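Side-chain contacts in peptidase M3B, oligoendopeptidase F (Enterococcus faecium, PDB 2QR4), which probably cleaves short peptides as a zinc-dependent endopeptidase of the M3B family: residues L263-E268 and Q568-L573; K433-R438 and T507-A512; Q105-E110 and V115-I120. All blocks are in the same frame, centred on the assembly; numbering follows the deposited sequence.

Overall arrangement
Measured from the centre of each contact to the centre of the chain, interaction 2 is nearest, about 11 Å away, yet only partly buried. Interactions 1 and 3 lie about 26 Å and 33 Å out, on opposite sides of that centre, and interaction 3 is locally buried. Interactions 1 and 2 are neighbours: L263 packs on F437, and Y266 and M267 on K433, so helix 418-454 links the two. Interaction 3, in the oligopeptidase F range, touches neither and joins two helices close in sequence. Interaction 2 is a phenylalanine against threonine and valine; interaction 3 sets a buried phenylalanine against isoleucine and a partly exposed arginine; interaction 1 grades from tyrosine-leucine packing to an arginine-asparagine pair at its partly exposed side.

Interaction 1. Residues L263-E268 and Q568-L573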
loop_
_atom_site.group_PDB
_atom_site.type_symbol
_atom_site.label_atom_id
_atom_site.label_comp_id
_atom_site.label_asym_id
_atom_site.label_seq_id
_atom_site.Cartn_x
_atom_site.Cartn_y
_atom_site.Cartn_z
ATOM N N LEU A 263 -37.633 -0.491 0.464
ATOM C CA LEU A 263 -36.778 -0.811 -0.686
ATOM C C LEU A 263 -37.222 -2.124 -1.328
ATOM O O LEU A 263 -37.329 -2.220 -2.556
ATOM C CB LEU A 263 -35.313 -0.969 -0.258
ATOM C CG LEU A 263 -34.147 -0.509 -1.160
ATOM C CD1 LEU A 263 -32.896 -1.359 -0.950
ATOM C CD2 LEU A 263 -34.479 -0.463 -2.624
ATOM N N HIS A 264 -37.453 -3.141 -0.495
ATOM C CA HIS A 264 -37.888 -4.440 -0.979
ATOM C C HIS A 264 -39.093 -4.264 -1.878
ATOM O O HIS A 264 -39.125 -4.783 -2.997
ATOM C CB HIS A 264 -38.223 -5.393 0.181
ATOM C CG HIS A 264 -37.036 -5.767 1.014
ATOM N ND1 HIS A 264 -37.141 -6.509 2.170
ATOM C CD2 HIS A 264 -35.722 -5.467 0.879
ATOM C CE1 HIS A 264 -35.941 -6.667 2.700
ATOM N NE2 HIS A 264 -35.061 -6.048 1.934
ATOM N N ARG A 265 -40.067 -3.502 -1.388
ATOM C CA ARG A 265 -41.278 -3.189 -2.136
ATOM C C ARG A 265 -40.996 -2.450 -3.445
ATOM O O ARG A 265 -41.611 -2.749 -4.468
ATOM C CB ARG A 265 -42.204 -2.324 -1.291
ATOM C CG ARG A 265 -43.359 -3.043 -0.681
ATOM C CD ARG A 265 -44.639 -2.293 -1.033
ATOM N NE ARG A 265 -44.962 -1.254 -0.070
ATOM C CZ ARG A 265 -45.909 -0.351 -0.270
ATOM N NH1 ARG A 265 -46.591 -0.355 -1.402
ATOM N NH2 ARG A 265 -46.164 0.565 0.648
ATOM N N TYR A 266 -40.088 -1.475 -3.401
ATOM C CA TYR A 266 -39.738 -0.708 -4.598
ATOM C C TYR A 266 -39.110 -1.630 -5.648
ATOM O O TYR A 266 -39.339 -1.476 -6.848
ATOM C CB TYR A 266 -38.795 0.441 -4.235
ATOM C CG TYR A 266 -38.464 1.366 -5.379
ATOM C CD1 TYR A 266 -39.425 1.718 -6.308
ATOM C CD2 TYR A 266 -37.197 1.914 -5.511
ATOM C CE1 TYR A 266 -39.139 2.566 -7.347
ATOM C CE2 TYR A 266 -36.899 2.768 -6.550
ATOM C CZ TYR A 266 -37.879 3.091 -7.469
ATOM O OH TYR A 266 -37.613 3.963 -8.506
HETATM N N MSE A 267 -38.353 -2.617 -5.181
HETATM C CA MSE A 267 -37.749 -3.605 -6.072
HETATM C C MSE A 267 -38.804 -4.538 -6.704
HETATM O O MSE A 267 -38.728 -4.833 -7.895
HETATM C CB MSE A 267 -36.655 -4.382 -5.343
HETATM C CG MSE A 267 -35.475 -3.501 -4.919
HETATM SE SE MSE A 267 -34.499 -2.616 -6.405
HETATM C CE MSE A 267 -35.492 -0.937 -6.550
ATOM N N GLU A 268 -39.806 -4.960 -5.935
ATOM C CA GLU A 268 -40.929 -5.694 -6.519
ATOM C C GLU A 268 -41.565 -4.888 -7.646
ATOM O O GLU A 268 -41.901 -5.433 -8.707
ATOM C CB GLU A 268 -42.000 -6.052 -5.474
ATOM C CG GLU A 268 -41.487 -6.888 -4.292
ATOM C CD GLU A 268 -41.284 -8.391 -4.609
ATOM O OE1 GLU A 268 -41.560 -8.858 -5.749
ATOM O OE2 GLU A 268 -40.836 -9.109 -3.687
ATOM N N GLN A 568 -45.394 6.875 0.945
ATOM C CA GLN A 568 -46.594 7.424 0.328
ATOM C C GLN A 568 -46.453 7.627 -1.181
ATOM O O GLN A 568 -47.375 7.346 -1.940
ATOM C CB GLN A 568 -47.178 8.654 1.067
ATOM C CG GLN A 568 -46.225 9.714 1.491
ATOM C CD GLN A 568 -46.870 10.715 2.451
ATOM O OE1 GLN A 568 -46.500 10.805 3.617
ATOM N NE2 GLN A 568 -47.825 11.474 1.954
ATOM N N ARG A 569 -45.285 8.053 -1.634
ATOM C CA ARG A 569 -45.106 8.244 -3.062
ATOM C C ARG A 569 -44.999 6.896 -3.800
ATOM O O ARG A 569 -45.480 6.742 -4.915
ATOM C CB ARG A 569 -43.937 9.179 -3.336
ATOM C CG ARG A 569 -44.183 10.607 -2.757
ATOM C CD ARG A 569 -43.022 11.555 -3.067
ATOM N NE ARG A 569 -43.392 12.920 -2.770
ATOM C CZ ARG A 569 -42.559 13.954 -2.809
ATOM N NH1 ARG A 569 -41.284 13.765 -3.109
ATOM N NH2 ARG A 569 -43.006 15.176 -2.526
ATOM N N LEU A 570 -44.421 5.911 -3.136
ATOM C CA LEU A 570 -44.368 4.560 -3.645
ATOM C C LEU A 570 -45.789 4.022 -3.819
ATOM O O LEU A 570 -46.148 3.534 -4.901
ATOM C CB LEU A 570 -43.542 3.689 -2.689
ATOM C CG LEU A 570 -43.489 2.173 -2.883
ATOM C CD1 LEU A 570 -43.153 1.861 -4.319
ATOM C CD2 LEU A 570 -42.448 1.580 -1.950
ATOM N N ASN A 571 -46.593 4.129 -2.760
ATOM C CA ASN A 571 -48.000 3.718 -2.796
ATOM C C ASN A 571 -48.798 4.410 -3.910
ATOM O O ASN A 571 -49.615 3.779 -4.583
ATOM C CB ASN A 571 -48.672 3.939 -1.430
ATOM C CG ASN A 571 -48.344 2.839 -0.423
ATOM O OD1 ASN A 571 -47.815 1.781 -0.792
ATOM N ND2 ASN A 571 -48.678 3.075 0.857
ATOM N N GLU A 572 -48.550 5.701 -4.113
ATOM C CA GLU A 572 -49.226 6.452 -5.177
ATOM C C GLU A 572 -48.793 5.974 -6.574
ATOM O O GLU A 572 -49.610 5.879 -7.486
ATOM C CB GLU A 572 -49.018 7.971 -5.023
ATOM C CG GLU A 572 -49.639 8.804 -6.162
ATOM C CD GLU A 572 -49.356 10.303 -6.058
ATOM O OE1 GLU A 572 -48.598 10.727 -5.150
ATOM O OE2 GLU A 572 -49.905 11.065 -6.890
ATOM N N LEU A 573 -47.514 5.658 -6.733
ATOM C CA LEU A 573 -47.003 5.145 -8.011
ATOM C C LEU A 573 -47.624 3.787 -8.376
ATOM O O LEU A 573 -48.028 3.568 -9.510
ATOM C CB LEU A 573 -45.471 5.027 -7.965
ATOM C CG LEU A 573 -44.796 4.521 -9.244
ATOM C CD1 LEU A 573 -45.191 5.368 -10.484
ATOM C CD2 LEU A 573 -43.291 4.463 -9.074
#
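The guanidinium of R265 has L570 over one face, with methyl CD2 standing 4.2 Å above its plane and over its centre, and the amide of N571 at its edge. OD1 of N571 lies close to the guanidinium plane, facing NH1 and NH2, while the amide plane is turned 38° from that of the guanidinium. Both nitrogens are modelled as donors to this one oxygen, but each N-O separation is very short and N571 has a second conformer, so the details of this grip are doubtful. Bends at chi2 and chi3 (-128° and -88°) carry the guanidinium over L570. NH1 also forms a salt bridge with E574, one turn of helix beyond L570.

Helices 260-274 and 557-579 pack here side by side and nearly parallel, their local axes 21° apart and 10.9 Å away, within the largely helical fold of M3 peptidases. Leucine suits the interface because its forked end serves two neighbours. CG of L570 is anti to the backbone N, which directs the fork across the gap: CD2 reaches CB of R265 at 4.0 Å, and CD1 approaches CD1 of the Y266 ring obliquely at 4.2 Å. L269 also touches L570, and L429 of helix 418-454 packs against Y266.

Interaction 2. Residues K433-R438 and T507-A512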
loop_
_atom_site.group_PDB
_atom_site.type_symbol
_atom_site.label_atom_id
_atom_site.label_comp_id
_atom_site.label_asym_id
_atom_site.label_seq_id
_atom_site.Cartn_x
_atom_site.Cartn_y
_atom_site.Cartn_z
ATOM N N LYS A 433 -33.507 5.831 -3.527
ATOM C CA LYS A 433 -32.816 4.545 -3.487
ATOM C C LYS A 433 -31.277 4.711 -3.494
ATOM O O LYS A 433 -30.560 4.025 -2.757
ATOM C CB LYS A 433 -33.270 3.609 -4.628
ATOM C CG LYS A 433 -32.331 2.389 -4.865
ATOM C CD LYS A 433 -32.426 1.844 -6.295
ATOM C CE LYS A 433 -31.164 2.111 -7.137
ATOM N NZ LYS A 433 -29.964 1.265 -6.747
ATOM N N GLY A 434 -30.769 5.605 -4.329
ATOM C CA GLY A 434 -29.318 5.752 -4.465
ATOM C C GLY A 434 -28.659 6.542 -3.343
ATOM O O GLY A 434 -27.527 6.257 -2.947
ATOM N N THR A 435 -29.357 7.540 -2.818
ATOM C CA THR A 435 -28.732 8.453 -1.892
ATOM C C THR A 435 -28.954 8.051 -0.436
ATOM O O THR A 435 -28.099 8.309 0.408
ATOM C CB THR A 435 -29.211 9.867 -2.134
ATOM O OG1 THR A 435 -29.169 10.109 -3.538
ATOM C CG2 THR A 435 -28.315 10.877 -1.424
ATOM N N VAL A 436 -30.078 7.416 -0.115
ATOM C CA VAL A 436 -30.193 6.927 1.258
ATOM C C VAL A 436 -29.857 5.453 1.445
ATOM O O VAL A 436 -28.961 5.139 2.221
ATOM C CB VAL A 436 -31.466 7.393 2.009
ATOM C CG1 VAL A 436 -32.498 7.903 1.065
ATOM C CG2 VAL A 436 -31.995 6.313 2.935
ATOM N N PHE A 437 -30.537 4.569 0.716
ATOM C CA PHE A 437 -30.351 3.135 0.892
ATOM C C PHE A 437 -28.950 2.669 0.487
ATOM O O PHE A 437 -28.253 2.010 1.268
ATOM C CB PHE A 437 -31.453 2.325 0.171
ATOM C CG PHE A 437 -32.771 2.343 0.894
ATOM C CD1 PHE A 437 -32.919 1.679 2.110
ATOM C CD2 PHE A 437 -33.856 3.056 0.383
ATOM C CE1 PHE A 437 -34.140 1.720 2.811
ATOM C CE2 PHE A 437 -35.084 3.086 1.066
ATOM C CZ PHE A 437 -35.217 2.416 2.285
ATOM N N ARG A 438 -28.536 3.020 -0.722
ATOM C CA ARG A 438 -27.247 2.564 -1.245
ATOM C C ARG A 438 -26.051 3.178 -0.478
ATOM O O ARG A 438 -25.137 2.467 -0.055
ATOM C CB ARG A 438 -27.190 2.838 -2.746
ATOM C CG ARG A 438 -25.926 2.407 -3.471
ATOM C CD ARG A 438 -26.228 2.255 -4.974
ATOM N NE ARG A 438 -25.030 2.226 -5.816
ATOM C CZ ARG A 438 -24.230 1.165 -5.960
ATOM N NH1 ARG A 438 -23.171 1.252 -6.744
ATOM N NH2 ARG A 438 -24.466 0.020 -5.312
ATOM N N THR A 507 -27.589 11.338 5.401
ATOM C CA THR A 507 -28.069 12.209 6.475
ATOM C C THR A 507 -28.452 13.544 5.876
ATOM O O THR A 507 -29.457 14.154 6.264
ATOM C CB THR A 507 -27.019 12.422 7.597
ATOM O OG1 THR A 507 -25.828 12.986 7.047
ATOM C CG2 THR A 507 -26.667 11.107 8.253
ATOM N N GLY A 508 -27.653 13.976 4.903
ATOM C CA GLY A 508 -27.885 15.231 4.200
ATOM C C GLY A 508 -29.170 15.212 3.405
ATOM O O GLY A 508 -29.944 16.167 3.446
ATOM N N PHE A 509 -29.395 14.119 2.685
ATOM C CA PHE A 509 -30.613 13.947 1.901
ATOM C C PHE A 509 -31.843 13.985 2.803
ATOM O O PHE A 509 -32.834 14.653 2.499
ATOM C CB PHE A 509 -30.562 12.611 1.163
ATOM C CG PHE A 509 -31.795 12.312 0.352
ATOM C CD1 PHE A 509 -31.801 12.505 -1.022
ATOM C CD2 PHE A 509 -32.943 11.825 0.962
ATOM C CE1 PHE A 509 -32.933 12.223 -1.779
ATOM C CE2 PHE A 509 -34.078 11.544 0.215
ATOM C CZ PHE A 509 -34.072 11.735 -1.157
ATOM N N SER A 510 -31.770 13.260 3.914
ATOM C CA SER A 510 -32.841 13.254 4.896
ATOM C C SER A 510 -33.058 14.645 5.475
ATOM O O SER A 510 -34.198 15.084 5.625
ATOM C CB SER A 510 -32.552 12.238 6.003
ATOM O OG SER A 510 -32.624 10.926 5.474
ATOM N N ALA A 511 -31.968 15.349 5.773
ATOM C CA ALA A 511 -32.089 16.709 6.287
ATOM C C ALA A 511 -32.773 17.577 5.245
ATOM O O ALA A 511 -33.726 18.306 5.553
ATOM C CB ALA A 511 -30.740 17.288 6.675
ATOM N N ALA A 512 -32.315 17.486 4.002
ATOM C CA ALA A 512 -32.948 18.277 2.971
ATOM C C ALA A 512 -34.457 17.986 2.971
ATOM O O ALA A 512 -35.278 18.909 2.935
ATOM C CB ALA A 512 -32.331 18.004 1.625
#
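F509 packs obliquely against T435 and V436, with CD1 toward the first and CD2 toward the second. The contact joins helix 503-520 to helix 418-454 within the helical body of the M3 peptidase fold, and it falls at a wider pi-type turn, where R438 N bonds back to K433 O rather than to the carbonyl four residues earlier.

T435 meets the CD1 flank. Its methyl CG2 sits 3.8 Å from CB of F509 and 3.9 Å from CD1, and its CB is equally close to CD1, so the branched carbon and its methyl together bear on the root of the ring. V436 takes the other flank, with CG1 3.9 Å from CD2 of F509 and a little farther from CE2, although the modelled position of this CG1 is less certain. Both side chains run roughly at right angles to that of F509. The phenylalanine extends toward them because its CG is anti to the backbone N (chi1 178°).

Threonine suits this partly exposed place because its two branches do different work. With CG2 anti to the backbone N, the methyl faces the aromatic side chain, while OG1 hydrogen-bonds to the carbonyl of G431 in the preceding turn of its own helix. F432, also one turn back, meets the F509 ring edge-to-face. Beside this apolar patch the helices are joined by polar bonds as well: OG of S506, one turn before S510, pairs with two successive carbonyl oxygens, T435 O and V436 O, which presumably share its single proton.

Interaction 3. Residues Q105-E110 and V115-I120; sequences QYFKEE and VYRHYI
F107 reaches across to R117 and I120, touching both with the far end of its ring. CZ of F107 lies 4.1 Å from CG1 of I120, which comes to the ring edge near its plane. CE2 of F107 meets CB of R117 at 3.3 Å from an oblique direction. That approach is very close, and since R117 is modelled with chi1 at 115°, away from any staggered position, its tightness is doubtful. The arginine chain then turns back along the phenylalanine, so that CD2 of F107 lies 3.7 Å above one face of the guanidinium, displaced from the centre of that group toward its edge, and NH1 of R117 comes within 3.8 Å of that same CD2. Ring and guanidinium planes are inclined by 57°, so the two groups are not stacked in parallel.

Together these residues close an alpha-alpha hairpin: helix 100-109 ends, the chain leaves helical geometry at E110, and after a short connection helix 117-124 begins, running roughly antiparallel to the first. A large flat phenylalanine suits the inside of such a hairpin, where it can span the gap between the two helices. An arginine suits a partly exposed place, its CB touching the ring and its guanidinium reaching back beside CD2.

In the next shell, E114 forms a salt bridge with NE of R117 from within the connection, helping to settle where the guanidinium lies. W104 meets the F107 ring edge-to-face and also touches R117. L113 packs on F107 from the connecting segment, and I103 and I95 pack against I120. Within the turn itself, OE2 of E110 accepts a hydrogen bond from the backbone N of K112.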
loop_
_atom_site.group_PDB
_atom_site.type_symbol
_atom_site.label_atom_id
_atom_site.label_comp_id
_atom_site.label_asym_id
_atom_site.label_seq_id
_atom_site.Cartn_x
_atom_site.Cartn_y
_atom_site.Cartn_z
ATOM N N GLN A 105 -5.968 34.028 28.181
ATOM C CA GLN A 105 -5.360 35.220 28.761
ATOM C C GLN A 105 -4.614 35.994 27.672
ATOM O O GLN A 105 -4.569 37.228 27.686
ATOM C CB GLN A 105 -4.424 34.843 29.913
ATOM C CG GLN A 105 -3.888 36.026 30.712
ATOM C CD GLN A 105 -4.936 37.100 30.955
ATOM O OE1 GLN A 105 -4.677 38.284 30.745
ATOM N NE2 GLN A 105 -6.130 36.690 31.384
ATOM N N TYR A 106 -4.038 35.253 26.724
ATOM C CA TYR A 106 -3.382 35.836 25.557
ATOM C C TYR A 106 -4.401 36.562 24.680
ATOM O O TYR A 106 -4.093 37.581 24.064
ATOM C CB TYR A 106 -2.722 34.743 24.717
ATOM C CG TYR A 106 -1.354 34.272 25.163
ATOM C CD1 TYR A 106 -0.558 35.032 26.017
ATOM C CD2 TYR A 106 -0.837 33.074 24.677
ATOM C CE1 TYR A 106 0.710 34.587 26.397
ATOM C CE2 TYR A 106 0.422 32.626 25.044
ATOM C CZ TYR A 106 1.192 33.381 25.897
ATOM O OH TYR A 106 2.440 32.908 26.241
ATOM N N PHE A 107 -5.609 36.011 24.611
ATOM C CA PHE A 107 -6.686 36.600 23.817
ATOM C C PHE A 107 -7.172 37.941 24.364
ATOM O O PHE A 107 -7.541 38.826 23.594
ATOM C CB PHE A 107 -7.850 35.618 23.672
ATOM C CG PHE A 107 -7.630 34.582 22.602
ATOM C CD1 PHE A 107 -6.626 33.641 22.726
ATOM C CD2 PHE A 107 -8.422 34.555 21.469
ATOM C CE1 PHE A 107 -6.420 32.687 21.735
ATOM C CE2 PHE A 107 -8.218 33.610 20.480
ATOM C CZ PHE A 107 -7.220 32.678 20.611
ATOM N N LYS A 108 -7.178 38.092 25.685
ATOM C CA LYS A 108 -7.511 39.377 26.282
ATOM C C LYS A 108 -6.459 40.403 25.890
ATOM O O LYS A 108 -6.782 41.546 25.570
ATOM C CB LYS A 108 -7.589 39.281 27.807
ATOM C CG LYS A 108 -8.907 38.750 28.347
ATOM C CD LYS A 108 -9.127 39.216 29.779
ATOM C CE LYS A 108 -9.009 40.735 29.874
ATOM N NZ LYS A 108 -9.266 41.242 31.248
ATOM N N GLU A 109 -5.198 39.983 25.909
ATOM C CA GLU A 109 -4.076 40.887 25.652
ATOM C C GLU A 109 -3.959 41.295 24.183
ATOM O O GLU A 109 -3.520 42.399 23.878
ATOM C CB GLU A 109 -2.759 40.261 26.130
ATOM C CG GLU A 109 -2.829 39.675 27.534
ATOM C CD GLU A 109 -1.482 39.218 28.065
ATOM O OE1 GLU A 109 -1.273 39.336 29.294
ATOM O OE2 GLU A 109 -0.637 38.746 27.268
ATOM N N GLU A 110 -4.344 40.402 23.276
ATOM C CA GLU A 110 -4.169 40.653 21.847
ATOM C C GLU A 110 -5.409 40.298 21.029
ATOM O O GLU A 110 -5.499 39.206 20.472
ATOM C CB GLU A 110 -2.938 39.905 21.312
ATOM C CG GLU A 110 -2.714 40.038 19.808
ATOM C CD GLU A 110 -2.707 41.487 19.318
ATOM O OE1 GLU A 110 -1.670 41.928 18.787
ATOM O OE2 GLU A 110 -3.734 42.180 19.456
ATOM N N VAL A 115 -9.256 36.308 15.626
ATOM C CA VAL A 115 -9.420 35.763 14.283
ATOM C C VAL A 115 -9.173 34.259 14.259
ATOM O O VAL A 115 -9.653 33.567 13.359
ATOM C CB VAL A 115 -8.459 36.429 13.276
ATOM C CG1 VAL A 115 -8.644 35.840 11.902
ATOM C CG2 VAL A 115 -8.678 37.938 13.236
ATOM N N TYR A 116 -8.429 33.763 15.250
ATOM C CA TYR A 116 -8.064 32.354 15.303
ATOM C C TYR A 116 -8.734 31.580 16.435
ATOM O O TYR A 116 -8.456 30.394 16.624
ATOM C CB TYR A 116 -6.542 32.207 15.432
ATOM C CG TYR A 116 -5.791 32.784 14.268
ATOM C CD1 TYR A 116 -5.093 33.979 14.392
ATOM C CD2 TYR A 116 -5.792 32.148 13.036
ATOM C CE1 TYR A 116 -4.410 34.523 13.318
ATOM C CE2 TYR A 116 -5.116 32.686 11.954
ATOM C CZ TYR A 116 -4.426 33.872 12.106
ATOM O OH TYR A 116 -3.746 34.404 11.046
ATOM N N ARG A 117 -9.602 32.232 17.200
ATOM C CA ARG A 117 -10.104 31.582 18.408
ATOM C C ARG A 117 -10.706 30.209 18.090
ATOM O O ARG A 117 -10.347 29.209 18.713
ATOM C CB ARG A 117 -11.065 32.490 19.188
ATOM C CG ARG A 117 -12.511 32.027 19.288
ATOM C CD ARG A 117 -13.025 32.255 20.707
ATOM N NE ARG A 117 -12.594 33.550 21.238
ATOM C CZ ARG A 117 -12.282 33.780 22.512
ATOM N NH1 ARG A 117 -11.900 34.996 22.892
ATOM N NH2 ARG A 117 -12.337 32.796 23.403
ATOM N N HIS A 118 -11.583 30.164 17.095
ATOM C CA HIS A 118 -12.200 28.920 16.655
ATOM C C HIS A 118 -11.159 27.849 16.288
ATOM O O HIS A 118 -11.379 26.650 16.495
ATOM C CB HIS A 118 -13.192 29.206 15.518
ATOM C CG HIS A 118 -13.076 28.274 14.352
ATOM N ND1 HIS A 118 -13.729 27.061 14.301
ATOM C CD2 HIS A 118 -12.397 28.387 13.185
ATOM C CE1 HIS A 118 -13.447 26.461 13.157
ATOM N NE2 HIS A 118 -12.641 27.245 12.462
ATOM N N TYR A 119 -10.012 28.281 15.774
ATOM C CA TYR A 119 -8.944 27.338 15.461
ATOM C C TYR A 119 -8.225 26.870 16.725
ATOM O O TYR A 119 -7.935 25.681 16.882
ATOM C CB TYR A 119 -7.957 27.941 14.465
ATOM C CG TYR A 119 -6.701 27.134 14.308
ATOM C CD1 TYR A 119 -6.686 25.980 13.529
ATOM C CD2 TYR A 119 -5.523 27.517 14.949
ATOM C CE1 TYR A 119 -5.526 25.224 13.390
ATOM C CE2 TYR A 119 -4.361 26.776 14.814
ATOM C CZ TYR A 119 -4.368 25.626 14.034
ATOM O OH TYR A 119 -3.213 24.884 13.897
ATOM N N ILE A 120 -7.947 27.803 17.629
ATOM C CA ILE A 120 -7.330 27.465 18.909
ATOM C C ILE A 120 -8.290 26.666 19.802
ATOM O O ILE A 120 -7.864 25.840 20.602
ATOM C CB ILE A 120 -6.827 28.729 19.640
ATOM C CG1 ILE A 120 -5.680 29.363 18.848
ATOM C CG2 ILE A 120 -6.368 28.399 21.056
ATOM C CD1 ILE A 120 -4.635 28.352 18.386
#